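Local coordinates for beta-ketoacyl synthase (Burkholderia phymatum, PDB 4EWG), which probably catalyses the condensation of acyl groups with malonyl-ACP, as a 3-oxoacyl-[acyl-carrier-protein] synthase of the thiolase-like superfamily, at residues E47-R52 against A202-D207; E196-P201 against L233-G238; A319-F324 against A373-D378; L365-V370 against L377-G382. One frame throughout, in Å; residues are numbered along the deposited sequence.

Contact 1 of 4, residues E47-R52 against A202-D207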
loop_
_atom_site.group_PDB
_atom_site.type_symbol
_atom_site.label_atom_id
_atom_site.label_comp_id
_atom_site.label_asym_id
_atom_site.label_seq_id
_atom_site.Cartn_x
_atom_site.Cartn_y
_atom_site.Cartn_z
ATOM N N GLU A 47 -21.039 5.072 -20.894
ATOM C CA GLU A 47 -22.380 4.512 -21.065
ATOM C C GLU A 47 -23.317 4.939 -19.925
ATOM O O GLU A 47 -24.334 5.557 -20.164
ATOM C CB GLU A 47 -22.327 2.989 -21.162
ATOM C CG GLU A 47 -23.579 2.374 -21.763
ATOM C CD GLU A 47 -23.542 0.844 -21.803
ATOM O OE1 GLU A 47 -22.500 0.248 -21.479
ATOM O OE2 GLU A 47 -24.559 0.227 -22.163
ATOM N N SER A 48 -22.926 4.665 -18.685
ATOM C CA SER A 48 -23.850 4.747 -17.566
ATOM C C SER A 48 -23.324 5.558 -16.398
ATOM O O SER A 48 -23.250 5.033 -15.307
ATOM C CB SER A 48 -24.162 3.321 -17.092
ATOM O OG SER A 48 -24.398 2.488 -18.217
ATOM N N LEU A 49 -22.953 6.824 -16.618
ATOM C CA LEU A 49 -22.673 7.741 -15.499
ATOM C C LEU A 49 -23.831 8.710 -15.367
ATOM O O LEU A 49 -24.246 9.297 -16.343
ATOM C CB LEU A 49 -21.416 8.531 -15.724
ATOM C CG LEU A 49 -20.102 7.796 -15.482
ATOM C CD1 LEU A 49 -18.958 8.744 -15.783
ATOM C CD2 LEU A 49 -20.042 7.262 -14.064
ATOM N N HIS A 50 -24.342 8.857 -14.154
ATOM C CA HIS A 50 -25.399 9.793 -13.874
ATOM C C HIS A 50 -24.855 11.157 -13.674
ATOM O O HIS A 50 -25.393 12.132 -14.202
ATOM C CB HIS A 50 -26.171 9.342 -12.650
ATOM C CG HIS A 50 -26.888 8.018 -12.852
ATOM N ND1 HIS A 50 -26.587 6.901 -12.142
ATOM C CD2 HIS A 50 -27.853 7.653 -13.754
ATOM C CE1 HIS A 50 -27.364 5.887 -12.558
ATOM N NE2 HIS A 50 -28.126 6.339 -13.552
ATOM N N THR A 51 -23.760 11.273 -12.932
ATOM C CA THR A 51 -23.189 12.604 -12.707
ATOM C C THR A 51 -22.497 13.136 -13.954
ATOM O O THR A 51 -21.935 12.386 -14.715
ATOM C CB THR A 51 -22.217 12.656 -11.515
ATOM O OG1 THR A 51 -21.956 14.024 -11.181
ATOM C CG2 THR A 51 -20.925 11.970 -11.816
ATOM N N ARG A 52 -22.552 14.455 -14.119
ATOM C CA ARG A 52 -21.717 15.176 -15.066
ATOM C C ARG A 52 -20.885 16.258 -14.351
ATOM O O ARG A 52 -20.571 17.297 -14.936
ATOM C CB ARG A 52 -22.598 15.804 -16.160
ATOM C CG ARG A 52 -23.258 14.780 -17.073
ATOM C CD ARG A 52 -22.213 14.100 -17.933
ATOM N NE ARG A 52 -22.787 13.096 -18.818
ATOM C CZ ARG A 52 -22.987 11.824 -18.502
ATOM N NH1 ARG A 52 -22.677 11.366 -17.304
ATOM N NH2 ARG A 52 -23.516 11.008 -19.395
ATOM N N ALA A 202 -12.720 6.536 -12.185
ATOM C CA ALA A 202 -12.599 7.030 -10.821
ATOM C C ALA A 202 -13.983 7.530 -10.351
ATOM O O ALA A 202 -14.360 7.301 -9.225
ATOM C CB ALA A 202 -11.549 8.134 -10.721
ATOM N N VAL A 203 -14.735 8.204 -11.225
ATOM C CA VAL A 203 -16.052 8.684 -10.843
ATOM C C VAL A 203 -17.072 7.534 -10.745
ATOM O O VAL A 203 -17.874 7.507 -9.827
ATOM C CB VAL A 203 -16.579 9.787 -11.756
ATOM C CG1 VAL A 203 -17.939 10.243 -11.277
ATOM C CG2 VAL A 203 -15.626 10.967 -11.716
ATOM N N ALA A 204 -16.991 6.573 -11.661
ATOM C CA ALA A 204 -17.878 5.374 -11.616
ATOM C C ALA A 204 -17.852 4.653 -10.257
ATOM O O ALA A 204 -18.866 4.093 -9.825
ATOM C CB ALA A 204 -17.498 4.400 -12.722
ATOM N N VAL A 205 -16.685 4.621 -9.617
ATOM C CA VAL A 205 -16.525 4.014 -8.263
ATOM C C VAL A 205 -17.648 4.499 -7.317
ATOM O O VAL A 205 -18.328 3.722 -6.670
ATOM C CB VAL A 205 -15.150 4.377 -7.645
ATOM C CG1 VAL A 205 -15.062 3.997 -6.188
ATOM C CG2 VAL A 205 -14.016 3.740 -8.431
ATOM N N PHE A 206 -17.829 5.797 -7.275
ATOM C CA PHE A 206 -18.843 6.406 -6.441
ATOM C C PHE A 206 -20.212 6.543 -7.134
ATOM O O PHE A 206 -21.251 6.457 -6.474
ATOM C CB PHE A 206 -18.330 7.752 -5.971
ATOM C CG PHE A 206 -17.055 7.642 -5.215
ATOM C CD1 PHE A 206 -17.061 7.265 -3.869
ATOM C CD2 PHE A 206 -15.822 7.847 -5.845
ATOM C CE1 PHE A 206 -15.865 7.140 -3.164
ATOM C CE2 PHE A 206 -14.606 7.703 -5.139
ATOM C CZ PHE A 206 -14.637 7.358 -3.791
ATOM N N ASP A 207 -20.215 6.782 -8.436
ATOM C CA ASP A 207 -21.473 6.904 -9.185
ATOM C C ASP A 207 -22.299 5.608 -9.120
ATOM O O ASP A 207 -23.508 5.662 -8.961
ATOM C CB ASP A 207 -21.224 7.316 -10.643
ATOM C CG ASP A 207 -22.457 7.927 -11.301
ATOM O OD1 ASP A 207 -22.864 9.044 -10.903
ATOM O OD2 ASP A 207 -23.015 7.320 -12.221
#
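Asp207, in the last turn of helix 200-207, receives two consecutive backbone N-H groups of the loop 47-52, from His50 and Thr51, in the N-terminal half of this thiolase-fold ketosynthase. The loop thus holds the carboxylate through its main chain, one oxygen to each amide. The His50 N to Asp207 OD2 bond is short, 2.8 Å, and nearly straight at 169°, reaching OD2 on its syn side. From Thr51 N to Asp207 OD1 the distance is 3.1 Å, and this donor stands above the carboxylate plane; OD1 also bonds Thr212 OG1. CG of Asp207 is anti to the backbone N (chi1 -159°), on the loop side of the helix.

Beside these bonds the packing is close. Of the Leu49 side chain the CD2 branch reaches farthest across, 3.6 Å from Asp207 CB and 4.1 Å from Ala204 CB. Thr51 OG1 bonds Ser213 O, while its methyl faces the helix.

The other side is looser. The His50 ring is exposed, with its plane turned 42° from that of the carboxylate, and an imidazole, probably from the crystallisation liquor, lies near it. Ser48 lies at the margin, and Glu47 reaches instead to Met131 of the second subunit, where OE1 accepts a backbone N-H.

Tightest of the carbon contacts is Thr51 CG2 against Val203 CG1, two methyls 3.5 Å apart.

Contact 2 of 4, residues E196-P201 against L233-G238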
loop_
_atom_site.group_PDB
_atom_site.type_symbol
_atom_site.label_atom_id
_atom_site.label_comp_id
_atom_site.label_asym_id
_atom_site.label_seq_id
_atom_site.Cartn_x
_atom_site.Cartn_y
_atom_site.Cartn_z
ATOM N N GLU A 196 -4.207 11.665 -7.000
ATOM C CA GLU A 196 -5.180 11.027 -7.854
ATOM C C GLU A 196 -5.320 11.788 -9.174
ATOM O O GLU A 196 -5.232 13.036 -9.201
ATOM C CB GLU A 196 -6.548 10.959 -7.189
ATOM C CG GLU A 196 -7.360 9.764 -7.675
ATOM C CD GLU A 196 -6.916 8.474 -6.984
ATOM O OE1 GLU A 196 -6.419 7.538 -7.674
ATOM O OE2 GLU A 196 -7.068 8.413 -5.741
ATOM N N GLU A 197 -5.555 11.039 -10.262
ATOM C CA GLU A 197 -5.864 11.652 -11.539
ATOM C C GLU A 197 -7.346 11.457 -11.813
ATOM O O GLU A 197 -7.891 10.448 -11.480
ATOM C CB GLU A 197 -4.977 11.090 -12.654
ATOM C CG GLU A 197 -5.339 9.714 -13.191
ATOM C CD GLU A 197 -4.234 9.138 -14.105
ATOM O OE1 GLU A 197 -3.072 8.994 -13.664
ATOM O OE2 GLU A 197 -4.527 8.787 -15.242
ATOM N N LEU A 198 -7.991 12.466 -12.355
ATOM C CA LEU A 198 -9.423 12.413 -12.628
ATOM C C LEU A 198 -9.633 11.500 -13.819
ATOM O O LEU A 198 -8.949 11.624 -14.833
ATOM C CB LEU A 198 -9.983 13.815 -12.938
ATOM C CG LEU A 198 -11.504 13.938 -13.203
ATOM C CD1 LEU A 198 -12.341 13.519 -11.960
ATOM C CD2 LEU A 198 -11.888 15.356 -13.706
ATOM N N SER A 199 -10.579 10.587 -13.693
ATOM C CA SER A 199 -11.001 9.785 -14.833
ATOM C C SER A 199 -12.455 9.344 -14.671
ATOM O O SER A 199 -13.019 9.400 -13.578
ATOM C CB SER A 199 -10.129 8.545 -14.972
ATOM O OG SER A 199 -10.428 7.626 -13.932
ATOM N N GLY A 200 -13.042 8.886 -15.772
ATOM C CA GLY A 200 -14.399 8.378 -15.747
ATOM C C GLY A 200 -14.544 7.221 -14.761
ATOM O O GLY A 200 -15.425 7.235 -13.920
ATOM N N PRO A 201 -13.665 6.234 -14.864
ATOM C CA PRO A 201 -13.677 5.130 -13.925
ATOM C C PRO A 201 -13.564 5.555 -12.477
ATOM O O PRO A 201 -14.230 4.974 -11.628
ATOM C CB PRO A 201 -12.458 4.301 -14.335
ATOM C CG PRO A 201 -12.324 4.577 -15.780
ATOM C CD PRO A 201 -12.700 6.018 -15.952
ATOM N N LEU A 233 -21.365 13.544 -3.387
ATOM C CA LEU A 233 -20.034 14.127 -3.513
ATOM C C LEU A 233 -19.734 14.544 -4.932
ATOM O O LEU A 233 -20.485 14.239 -5.850
ATOM C CB LEU A 233 -18.965 13.125 -3.046
ATOM C CG LEU A 233 -18.772 11.773 -3.758
ATOM C CD1 LEU A 233 -17.980 11.880 -5.077
ATOM C CD2 LEU A 233 -18.100 10.794 -2.806
ATOM N N VAL A 234 -18.638 15.265 -5.091
ATOM C CA VAL A 234 -18.077 15.533 -6.399
ATOM C C VAL A 234 -16.607 15.149 -6.353
ATOM O O VAL A 234 -15.867 15.551 -5.459
ATOM C CB VAL A 234 -18.254 17.024 -6.799
ATOM C CG1 VAL A 234 -17.550 17.330 -8.114
ATOM C CG2 VAL A 234 -19.750 17.391 -6.830
ATOM N N VAL A 235 -16.206 14.362 -7.332
ATOM C CA VAL A 235 -14.846 13.859 -7.451
ATOM C C VAL A 235 -13.893 14.911 -8.013
ATOM O O VAL A 235 -14.194 15.576 -8.997
ATOM C CB VAL A 235 -14.846 12.627 -8.352
ATOM C CG1 VAL A 235 -13.457 12.245 -8.761
ATOM C CG2 VAL A 235 -15.538 11.493 -7.584
ATOM N N GLY A 236 -12.756 15.057 -7.354
ATOM C CA GLY A 236 -11.688 15.943 -7.788
ATOM C C GLY A 236 -10.390 15.193 -8.026
ATOM O O GLY A 236 -10.388 13.960 -8.215
ATOM N N GLU A 237 -9.286 15.937 -8.046
ATOM C CA GLU A 237 -7.977 15.358 -8.337
ATOM C C GLU A 237 -6.835 16.221 -7.831
ATOM O O GLU A 237 -7.059 17.348 -7.337
ATOM C CB GLU A 237 -7.835 15.117 -9.843
ATOM C CG GLU A 237 -7.835 16.373 -10.710
ATOM C CD GLU A 237 -7.498 16.110 -12.158
ATOM O OE1 GLU A 237 -6.797 15.170 -12.424
ATOM O OE2 GLU A 237 -7.928 16.853 -13.068
ATOM N N GLY A 238 -5.612 15.722 -8.005
ATOM C CA GLY A 238 -4.388 16.476 -7.666
ATOM C C GLY A 238 -3.420 15.660 -6.814
ATOM O O GLY A 238 -3.443 14.418 -6.829
#
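Where strand 189-196 ends and strand 238-246 begins, two antiparallel neighbours of the central mixed sheet meet at the pair Glu196 and Gly238. It is a hydrogen-bonded pair: Glu196 N lies 2.9 Å from Gly238 O, and Gly238 N lies 3.0 Å from Glu196 O. Gly238 has a positive phi of 130°, at which a CB would press on the carbonyl oxygen of Glu237.

Past this pair the link passes to a side chain. Glu237 OE1 accepts the N-H of Leu198 at 3.0 Å, the donor standing well above the carboxylate plane. The carboxylate also lies against the leucine, with Glu237 CD 3.5 Å from Leu198 CB. Its buried charge has further partners, OE1 bonding Tyr80 OH and OE2 the N-H of Leu57, which together fix the rotation of the group and would probably stabilise its ionised form.

The far end of Leu198 packs on Val235. CG is anti to the backbone N (chi1 -178°), and beyond it CD1 meets Val235 CG1 at 3.6 Å. Glu196 and Glu197 send their carboxylates elsewhere, to Ser112 and Gly342 and to Ser115, Val77 and Val116.

Ser199 then caps the next element, its OG accepting Ala202 N. The chain thus leaves strand 189-196 and, after a short connection, starts helix 200-207, a strand-to-helix transition with a serine N-cap.

Contact 3 of 4, residues A319-F324 against A373-D378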
loop_
_atom_site.group_PDB
_atom_site.type_symbol
_atom_site.label_atom_id
_atom_site.label_comp_id
_atom_site.label_asym_id
_atom_site.label_seq_id
_atom_site.Cartn_x
_atom_site.Cartn_y
_atom_site.Cartn_z
ATOM N N ALA A 319 -19.833 11.004 15.114
ATOM C CA ALA A 319 -18.514 10.591 15.619
ATOM C C ALA A 319 -17.772 11.775 16.232
ATOM O O ALA A 319 -17.140 11.647 17.286
ATOM C CB ALA A 319 -17.687 9.952 14.497
ATOM N N THR A 320 -17.841 12.920 15.567
ATOM C CA THR A 320 -17.162 14.113 16.031
ATOM C C THR A 320 -17.829 14.671 17.311
ATOM O O THR A 320 -17.146 15.022 18.256
ATOM C CB THR A 320 -17.141 15.198 14.940
ATOM O OG1 THR A 320 -16.704 14.627 13.692
ATOM C CG2 THR A 320 -16.238 16.350 15.354
ATOM N N ALA A 321 -19.159 14.711 17.330
ATOM C CA ALA A 321 -19.901 15.191 18.514
ATOM C C ALA A 321 -19.613 14.290 19.679
ATOM O O ALA A 321 -19.379 14.759 20.799
ATOM C CB ALA A 321 -21.394 15.233 18.246
ATOM N N ARG A 322 -19.610 12.985 19.416
ATOM C CA ARG A 322 -19.328 11.992 20.453
ATOM C C ARG A 322 -17.956 12.248 21.079
ATOM O O ARG A 322 -17.799 12.121 22.270
ATOM C CB ARG A 322 -19.376 10.571 19.857
ATOM N N THR A 323 -16.959 12.599 20.276
ATOM C CA THR A 323 -15.599 12.825 20.801
ATOM C C THR A 323 -15.438 14.200 21.466
ATOM O O THR A 323 -14.779 14.334 22.499
ATOM C CB THR A 323 -14.552 12.705 19.699
ATOM O OG1 THR A 323 -14.700 11.449 19.024
ATOM C CG2 THR A 323 -13.105 12.828 20.295
ATOM N N PHE A 324 -16.035 15.230 20.880
ATOM C CA PHE A 324 -15.739 16.587 21.307
ATOM C C PHE A 324 -16.895 17.376 21.921
ATOM O O PHE A 324 -16.647 18.346 22.586
ATOM C CB PHE A 324 -15.200 17.352 20.133
ATOM C CG PHE A 324 -13.920 16.827 19.624
ATOM C CD1 PHE A 324 -12.771 16.948 20.380
ATOM C CD2 PHE A 324 -13.855 16.206 18.372
ATOM C CE1 PHE A 324 -11.570 16.453 19.921
ATOM C CE2 PHE A 324 -12.647 15.727 17.891
ATOM C CZ PHE A 324 -11.501 15.847 18.662
ATOM N N ALA A 373 -30.402 15.795 10.597
ATOM C CA ALA A 373 -29.976 14.443 10.840
ATOM C C ALA A 373 -28.492 14.418 11.229
ATOM O O ALA A 373 -28.026 13.420 11.742
ATOM C CB ALA A 373 -30.256 13.540 9.619
ATOM N N CYS A 374 -27.760 15.511 11.001
ATOM C CA CYS A 374 -26.375 15.627 11.480
ATOM C C CYS A 374 -26.306 16.130 12.928
ATOM O O CYS A 374 -27.079 16.988 13.331
ATOM C CB CYS A 374 -25.564 16.564 10.586
ATOM S SG CYS A 374 -25.179 15.898 8.921
ATOM N N ALA A 375 -25.343 15.625 13.687
ATOM C CA ALA A 375 -25.154 16.044 15.074
ATOM C C ALA A 375 -24.759 17.537 15.129
ATOM O O ALA A 375 -24.001 18.020 14.289
ATOM C CB ALA A 375 -24.096 15.193 15.769
ATOM N N PRO A 376 -25.277 18.262 16.140
ATOM C CA PRO A 376 -24.864 19.643 16.383
ATOM C C PRO A 376 -23.374 19.754 16.626
ATOM O O PRO A 376 -22.834 19.099 17.523
ATOM C CB PRO A 376 -25.650 20.030 17.638
ATOM C CG PRO A 376 -26.887 19.228 17.515
ATOM C CD PRO A 376 -26.441 17.900 16.962
ATOM N N LEU A 377 -22.731 20.551 15.778
ATOM C CA LEU A 377 -21.320 20.916 15.906
ATOM C C LEU A 377 -21.250 22.396 15.599
ATOM O O LEU A 377 -22.243 22.986 15.206
ATOM C CB LEU A 377 -20.454 20.101 14.930
ATOM C CG LEU A 377 -20.291 18.611 15.288
ATOM C CD1 LEU A 377 -19.745 17.784 14.135
ATOM C CD2 LEU A 377 -19.416 18.449 16.529
ATOM N N ASP A 378 -20.098 23.007 15.750
ATOM C CA ASP A 378 -19.977 24.415 15.351
ATOM C C ASP A 378 -19.558 24.451 13.877
ATOM O O ASP A 378 -18.398 24.601 13.544
ATOM C CB ASP A 378 -19.012 25.171 16.270
ATOM C CG ASP A 378 -19.005 26.646 16.013
ATOM O OD1 ASP A 378 -19.869 27.129 15.243
ATOM O OD2 ASP A 378 -18.113 27.345 16.576
#
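Leu377 spreads its two methyls over one side of helix 310-324, between Thr320 and Ala321. CD1 touches Thr320 CB at 3.8 Å, and CD2 lies 4.1 Å from Ala321 CB, close also to the backbone N of that residue. The leucine and threonine side chains cross at about a right angle.

Two residues earlier on the loop, Ala375 adds a methyl-to-methyl contact, its CB 3.7 Å from Ala321 CB. Two alanines of this size let the loop backbone come close to the helix, with 6.3 Å between their CA atoms. No hydrogen bond joins the two segments, and the contact is wholly one of van der Waals packing.

Further out, polar bonds and the neighbouring strand help to place these groups. Ser317 OG, one turn back on the helix, bonds Ala375 N, while Thr320 OG1 is turned to Glu316 O of its own helix. Ile330 of strand 329-331 touches both Thr320 and Leu377, and Asp378 pairs by its backbone with that strand.

Helix 310-324 is thereby covered by the segment entering strand 378-379, the outermost strand at this end of the sheet, in the alpha/beta layering of the thiolase fold.

Contact 4 of 4, residues L365-V370 against L377-G382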
loop_
_atom_site.group_PDB
_atom_site.type_symbol
_atom_site.label_atom_id
_atom_site.label_comp_id
_atom_site.label_asym_id
_atom_site.label_seq_id
_atom_site.Cartn_x
_atom_site.Cartn_y
_atom_site.Cartn_z
ATOM N N LEU A 365 -18.275 25.776 2.105
ATOM C CA LEU A 365 -19.024 26.389 0.992
ATOM C C LEU A 365 -20.333 25.646 0.771
ATOM O O LEU A 365 -20.406 24.425 0.993
ATOM C CB LEU A 365 -18.195 26.322 -0.285
ATOM C CG LEU A 365 -17.875 27.622 -1.003
ATOM C CD1 LEU A 365 -17.073 28.594 -0.110
ATOM C CD2 LEU A 365 -17.131 27.327 -2.296
ATOM N N ASN A 366 -21.362 26.391 0.365
ATOM C CA ASN A 366 -22.689 25.844 0.052
ATOM C C ASN A 366 -23.355 25.075 1.227
ATOM O O ASN A 366 -24.107 24.110 1.014
ATOM C CB ASN A 366 -22.636 24.977 -1.210
ATOM C CG ASN A 366 -22.545 25.805 -2.495
ATOM O OD1 ASN A 366 -23.360 26.700 -2.738
ATOM N ND2 ASN A 366 -21.589 25.489 -3.329
ATOM N N LEU A 367 -23.081 25.526 2.461
ATOM C CA LEU A 367 -23.759 25.030 3.663
ATOM C C LEU A 367 -24.657 26.148 4.200
ATOM O O LEU A 367 -24.186 27.034 4.904
ATOM C CB LEU A 367 -22.733 24.593 4.727
ATOM C CG LEU A 367 -23.266 24.093 6.093
ATOM C CD1 LEU A 367 -24.238 22.909 5.960
ATOM C CD2 LEU A 367 -22.126 23.698 7.012
ATOM N N THR A 368 -25.949 26.091 3.873
ATOM C CA THR A 368 -26.889 27.154 4.242
ATOM C C THR A 368 -27.921 26.709 5.276
ATOM O O THR A 368 -28.388 27.532 6.050
ATOM C CB THR A 368 -27.594 27.688 2.994
ATOM O OG1 THR A 368 -28.239 26.597 2.310
ATOM C CG2 THR A 368 -26.555 28.344 2.053
ATOM N N GLU A 369 -28.271 25.425 5.292
ATOM C CA GLU A 369 -29.135 24.860 6.331
ATOM C C GLU A 369 -28.506 23.542 6.816
ATOM O O GLU A 369 -28.443 22.562 6.064
ATOM C CB GLU A 369 -30.528 24.571 5.784
ATOM C CG GLU A 369 -31.502 24.043 6.847
ATOM C CD GLU A 369 -32.821 23.504 6.276
ATOM O OE1 GLU A 369 -33.030 23.546 5.047
ATOM O OE2 GLU A 369 -33.669 23.054 7.069
ATOM N N VAL A 370 -28.050 23.518 8.058
ATOM C CA VAL A 370 -27.454 22.329 8.605
ATOM C C VAL A 370 -28.513 21.238 8.702
ATOM O O VAL A 370 -29.565 21.429 9.287
ATOM C CB VAL A 370 -26.836 22.567 9.985
ATOM C CG1 VAL A 370 -26.220 21.269 10.508
ATOM C CG2 VAL A 370 -25.778 23.651 9.897
ATOM N N LEU A 377 -22.731 20.551 15.778
ATOM C CA LEU A 377 -21.320 20.916 15.906
ATOM C C LEU A 377 -21.250 22.396 15.599
ATOM O O LEU A 377 -22.243 22.986 15.206
ATOM C CB LEU A 377 -20.454 20.101 14.930
ATOM C CG LEU A 377 -20.291 18.611 15.288
ATOM C CD1 LEU A 377 -19.745 17.784 14.135
ATOM C CD2 LEU A 377 -19.416 18.449 16.529
ATOM N N ASP A 378 -20.098 23.007 15.750
ATOM C CA ASP A 378 -19.977 24.415 15.351
ATOM C C ASP A 378 -19.558 24.451 13.877
ATOM O O ASP A 378 -18.398 24.601 13.544
ATOM C CB ASP A 378 -19.012 25.171 16.270
ATOM C CG ASP A 378 -19.005 26.646 16.013
ATOM O OD1 ASP A 378 -19.869 27.129 15.243
ATOM O OD2 ASP A 378 -18.113 27.345 16.576
ATOM N N TYR A 379 -20.537 24.274 12.998
ATOM C CA TYR A 379 -20.293 24.242 11.569
ATOM C C TYR A 379 -19.969 25.649 11.108
ATOM O O TYR A 379 -20.868 26.516 11.042
ATOM C CB TYR A 379 -21.525 23.699 10.815
ATOM C CG TYR A 379 -21.872 22.279 11.160
ATOM C CD1 TYR A 379 -21.160 21.227 10.604
ATOM C CD2 TYR A 379 -22.908 21.971 12.048
ATOM C CE1 TYR A 379 -21.446 19.916 10.924
ATOM C CE2 TYR A 379 -23.213 20.641 12.370
ATOM C CZ TYR A 379 -22.464 19.618 11.792
ATOM O OH TYR A 379 -22.729 18.280 12.075
ATOM N N ILE A 380 -18.699 25.898 10.809
ATOM C CA ILE A 380 -18.294 27.214 10.281
ATOM C C ILE A 380 -18.911 27.378 8.910
ATOM O O ILE A 380 -18.819 26.492 8.066
ATOM C CB ILE A 380 -16.767 27.362 10.134
ATOM C CG1 ILE A 380 -16.046 26.997 11.437
ATOM C CG2 ILE A 380 -16.426 28.786 9.780
ATOM C CD1 ILE A 380 -14.540 26.903 11.312
ATOM N N ARG A 381 -19.572 28.496 8.683
ATOM C CA ARG A 381 -20.175 28.745 7.376
ATOM C C ARG A 381 -20.438 30.188 7.185
ATOM O O ARG A 381 -20.557 30.935 8.160
ATOM C CB ARG A 381 -21.478 27.987 7.229
ATOM C CG ARG A 381 -22.473 28.293 8.320
ATOM C CD ARG A 381 -23.490 27.188 8.535
ATOM N NE ARG A 381 -23.831 27.187 9.942
ATOM C CZ ARG A 381 -24.979 27.572 10.466
ATOM N NH1 ARG A 381 -25.996 27.971 9.705
ATOM N NH2 ARG A 381 -25.118 27.535 11.784
ATOM N N GLY A 382 -20.523 30.592 5.917
ATOM C CA GLY A 382 -20.835 31.976 5.564
ATOM C C GLY A 382 -19.593 32.834 5.476
ATOM O O GLY A 382 -19.364 33.478 4.463
#
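Leu367 packs against Tyr379 and Arg381, where the loop after strand 360-361 passes strand 378-379 and the residues that follow it. Its CG is anti to the backbone N (chi1 178°), and beyond it the CD2 branch lies 3.9 Å from Tyr379 CB. Leu367 CG meets Arg381 CD, also at 3.9 Å, so the leucine touches both alternate residues of the other segment. Its carbonyl oxygen rests on the aliphatic part of the arginine, 3.7 Å from Arg381 CB.

Thr368 and Glu369 turn away, and their N-H groups both bond Asp227 OD1. Thr368 keeps only a marginal place near the guanidinium.

Val370 then returns to the interface and touches two flat groups. CG1 approaches the CD2-CE2 side of the Tyr379 ring, 3.6 Å from Tyr379 CE2, while CG2 lies over the centre of one guanidinium face of Arg381, 4.0 Å above the plane. The side chains of Val370 and Arg381 cross at about a right angle.

Arg381 NE donates to Tyr379 O, 3.2 Å away, and this acceptor lies nearly in the guanidinium plane. Tyr379 OH bonds Ala375 O, and its ring also meets that of Phe226.

With no hydrogen bond between the segments, cohesion comes from apolar contacts and a methyl over a guanidinium, the latter helped into place by its bond to Tyr379 O, and depends on no charge pairing across the contact.

Contacts 1 and 2 are buried, lie within the N-terminal ketosynthase domain range and share helix 200-207; they touch directly, Val203 CG2 packing on Val235 CB and Phe206 on Leu233, and both reach the second subunit. Contacts 3 and 4 are partly buried, lie at the far edge of the sheet and share Leu377 and Asp378; no other chain touches them. A carboxylate takes two backbone N-H groups in contact 1 and one in contact 2, which adds a strand pairing, whereas the second pair has no hydrogen bond across and holds by van der Waals packing. Contact 2 is centred about 12 Å from the chain centre, the others about 21 to 22 Å, so contact 1 is buried yet peripheral.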